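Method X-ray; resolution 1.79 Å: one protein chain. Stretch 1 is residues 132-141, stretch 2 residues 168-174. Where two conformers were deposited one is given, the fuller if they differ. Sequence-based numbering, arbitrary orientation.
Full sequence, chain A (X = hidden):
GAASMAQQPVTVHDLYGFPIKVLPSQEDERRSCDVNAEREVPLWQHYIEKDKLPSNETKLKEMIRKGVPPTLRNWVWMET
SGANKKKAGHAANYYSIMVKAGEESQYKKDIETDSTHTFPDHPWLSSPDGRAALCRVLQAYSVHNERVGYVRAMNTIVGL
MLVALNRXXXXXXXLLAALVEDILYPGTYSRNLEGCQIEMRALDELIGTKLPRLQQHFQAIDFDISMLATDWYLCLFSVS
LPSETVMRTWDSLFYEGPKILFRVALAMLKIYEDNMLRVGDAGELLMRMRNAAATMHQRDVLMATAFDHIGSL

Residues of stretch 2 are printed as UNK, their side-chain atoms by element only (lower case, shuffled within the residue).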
# COMPACT_ATOMS: atom_id res chain seq x y z
N ALA A 132 0.76 -16.34 12.79
CA ALA A 132 1.67 -16.14 13.93
C ALA A 132 2.71 -15.11 13.60
O ALA A 132 3.02 -14.25 14.41
CB ALA A 132 2.32 -17.42 14.35
N ALA A 133 3.21 -15.16 12.37
CA ALA A 133 4.18 -14.19 11.89
C ALA A 133 3.62 -12.78 11.89
O ALA A 133 4.24 -11.85 12.38
CB ALA A 133 4.64 -14.56 10.49
N LEU A 134 2.40 -12.65 11.40
CA LEU A 134 1.77 -11.35 11.31
C LEU A 134 1.53 -10.81 12.71
O LEU A 134 1.72 -9.62 13.00
CB LEU A 134 0.49 -11.49 10.50
CG LEU A 134 -0.33 -10.23 10.24
CD1 LEU A 134 -0.76 -10.18 8.79
CD2 LEU A 134 -1.50 -10.27 11.13
N CYS A 135 1.14 -11.69 13.61
CA CYS A 135 0.88 -11.28 14.98
C CYS A 135 2.18 -10.84 15.66
O CYS A 135 2.21 -9.84 16.37
CB CYS A 135 0.21 -12.40 15.77
SG CYS A 135 -1.54 -12.63 15.36
N ARG A 136 3.26 -11.58 15.42
CA ARG A 136 4.55 -11.23 16.01
C ARG A 136 4.97 -9.83 15.61
O ARG A 136 5.32 -9.01 16.45
CB ARG A 136 5.61 -12.25 15.61
CG ARG A 136 5.61 -13.48 16.49
CD ARG A 136 6.88 -14.33 16.29
NE ARG A 136 7.02 -14.78 14.92
CZ ARG A 136 6.52 -15.92 14.44
NH1 ARG A 136 5.82 -16.73 15.22
NH2 ARG A 136 6.71 -16.24 13.18
N VAL A 137 4.87 -9.52 14.33
CA VAL A 137 5.29 -8.19 13.87
C VAL A 137 4.46 -7.10 14.52
O VAL A 137 4.99 -6.07 14.97
CB VAL A 137 5.19 -8.09 12.36
CG1 VAL A 137 5.44 -6.64 11.87
CG2 VAL A 137 6.17 -9.04 11.74
N LEU A 138 3.15 -7.31 14.57
CA LEU A 138 2.27 -6.26 15.04
C LEU A 138 2.39 -6.12 16.53
O LEU A 138 2.44 -5.02 17.04
CB LEU A 138 0.83 -6.53 14.68
CG LEU A 138 0.51 -6.36 13.18
CD1 LEU A 138 -0.76 -7.11 12.78
CD2 LEU A 138 0.32 -4.90 12.87
N GLN A 139 2.51 -7.24 17.24
CA GLN A 139 2.63 -7.14 18.69
C GLN A 139 3.98 -6.44 19.04
O GLN A 139 4.05 -5.59 19.92
CB GLN A 139 2.51 -8.54 19.32
CG GLN A 139 3.81 -9.35 19.33
CD GLN A 139 3.61 -10.81 19.71
OE1 GLN A 139 2.52 -11.38 19.53
NE2 GLN A 139 4.67 -11.43 20.23
N ALA A 140 5.03 -6.78 18.29
CA ALA A 140 6.34 -6.16 18.42
C ALA A 140 6.23 -4.66 18.20
O ALA A 140 6.75 -3.85 18.98
CB ALA A 140 7.33 -6.76 17.44
N TYR A 141 5.56 -4.27 17.13
CA TYR A 141 5.50 -2.85 16.82
C TYR A 141 4.71 -2.10 17.90
O TYR A 141 5.07 -0.97 18.27
CB TYR A 141 4.89 -2.59 15.43
CG TYR A 141 5.17 -1.17 15.06
CD1 TYR A 141 6.43 -0.79 14.65
CD2 TYR A 141 4.20 -0.19 15.21
CE1 TYR A 141 6.71 0.54 14.36
CE2 TYR A 141 4.48 1.15 14.93
CZ TYR A 141 5.72 1.48 14.52
OH TYR A 141 6.01 2.80 14.26
N UNK A 168 9.74 -12.12 5.43
CA UNK A 168 10.77 -11.61 6.33
C UNK A 168 10.18 -10.69 7.38
O UNK A 168 9.90 -9.52 7.10
c UNK A 168 11.84 -10.87 5.54
n UNK A 168 14.24 -10.71 5.77
c UNK A 168 13.06 -10.55 6.37
o UNK A 168 12.95 -10.19 7.54
N UNK A 169 9.98 -11.21 8.59
CA UNK A 169 9.24 -10.50 9.63
C UNK A 169 9.98 -9.28 10.15
O UNK A 169 9.37 -8.26 10.42
c UNK A 169 8.32 -12.73 10.40
c UNK A 169 8.28 -13.70 11.55
o UNK A 169 8.16 -14.91 11.27
o UNK A 169 8.38 -13.24 12.71
c UNK A 169 8.94 -11.42 10.80
N UNK A 170 11.30 -9.40 10.34
CA UNK A 170 12.04 -8.26 10.85
C UNK A 170 12.04 -7.15 9.81
O UNK A 170 11.94 -5.96 10.15
o UNK A 170 15.92 -8.90 12.50
c UNK A 170 14.28 -7.42 11.62
o UNK A 170 16.20 -6.77 12.85
c UNK A 170 13.47 -8.64 11.24
c UNK A 170 15.55 -7.73 12.39
N UNK A 171 12.14 -7.51 8.53
CA UNK A 171 12.06 -6.50 7.48
C UNK A 171 10.72 -5.76 7.53
O UNK A 171 10.62 -4.55 7.41
c UNK A 171 12.26 -7.13 6.12
N UNK A 172 9.68 -6.54 7.67
CA UNK A 172 8.33 -5.98 7.73
C UNK A 172 8.19 -5.06 8.94
O UNK A 172 7.63 -3.97 8.84
c UNK A 172 7.32 -7.10 7.76
N UNK A 173 8.75 -5.46 10.08
CA UNK A 173 8.77 -4.61 11.25
C UNK A 173 9.48 -3.26 11.01
O UNK A 173 8.99 -2.21 11.37
c UNK A 173 10.88 -3.86 13.81
c UNK A 173 8.88 -3.63 15.73
c UNK A 173 8.68 -4.40 14.60
c UNK A 173 9.45 -5.36 12.41
c UNK A 173 10.12 -2.96 15.89
c UNK A 173 9.67 -4.51 13.62
c UNK A 173 11.10 -3.05 14.92
N UNK A 174 10.64 -3.27 10.36
CA UNK A 174 11.36 -2.03 10.17
C UNK A 174 10.70 -1.16 9.07
O UNK A 174 10.73 0.08 9.15
c UNK A 174 13.74 -2.03 12.30
c UNK A 174 13.76 -0.29 13.94
c UNK A 174 14.42 -2.86 13.22
n UNK A 174 14.63 -4.07 12.62
c UNK A 174 14.06 -4.03 11.35
c UNK A 174 13.43 -0.72 12.67
c UNK A 174 12.83 -2.33 9.88
c UNK A 174 14.79 -2.41 14.50
c UNK A 174 14.45 -1.13 14.84
c UNK A 174 13.52 -2.80 11.11

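Position 168 carries four side-chain atoms: two carbons, the second bearing one oxygen and one nitrogen. That is a carboxamide on a single methylene, and the residue is Asn168. It touches nothing on stretch 1; it occupies the N-cap of the helix that follows, where its OD1 accepts a hydrogen bond from the backbone N of position 171 at 3.0 Å. A short polar side chain suits this place because the first amides of a helix lack partners within the helix.

Position 169 has three carbons in a chain, the last carrying two oxygens. One oxygen lies 2.7 Å from NH2 of Arg136, the other 3.0 Å from NE of the same residue. A carboxylate at the end of two methylenes is glutamate, Glu169. OE1 accepts from NE and OE2 from NH2, both bonds nearly straight, and the carboxylate meets the guanidinium near its plane, so the salt bridge is bidentate. Nearer the backbone, CB of Glu169 packs 3.8 Å from CG2 of Val137.

Position 170 shows the same set, three carbons and two terminal oxygens, but its CA-to-CB bond points away from stretch 1. This is Glu170. One carboxylate oxygen, OE2, accepts a hydrogen bond within the stretch from the ring nitrogen of position 174, at 3.1 Å.

Position 171 has one side-chain carbon and lies out of reach of stretch 1: Ala171, whose N makes the capping bond to Asn168.

Position 172 also has a single carbon, this one directed toward stretch 1. It is Ala172, whose backbone C lies 4.3 Å from CG1 of Val137; its small methyl adds little bulk between the helices.

At position 173 one carbon leads to a ring of six carbons with no heteroatom, which identifies Phe173. Its CE1 reaches CB of Ala140 at 3.9 Å and CA of Tyr141 at 3.6 Å, an apolar ring among buried neighbours. The edge of the Tyr141 ring is directed at its face in an offset arrangement, centroids 5.9 Å apart.

Position 174 bears one carbon and fused five- and six-membered rings with a single nitrogen: Trp174. It makes no contact with stretch 1, and its NE1 is the donor to Glu170.

The two helices run in broadly the same direction, at 38°, with axes 9.5 Å apart at closest approach. Glu169 and Phe173, one helical turn apart, provide most of the contact from stretch 2: a charged clasp on Arg136 and an aromatic anchor against Ala140 and Tyr141. Between them Val137 touches both residues, joining the polar and apolar parts.

Stretch 2, residues 168-174: NEEAAFW
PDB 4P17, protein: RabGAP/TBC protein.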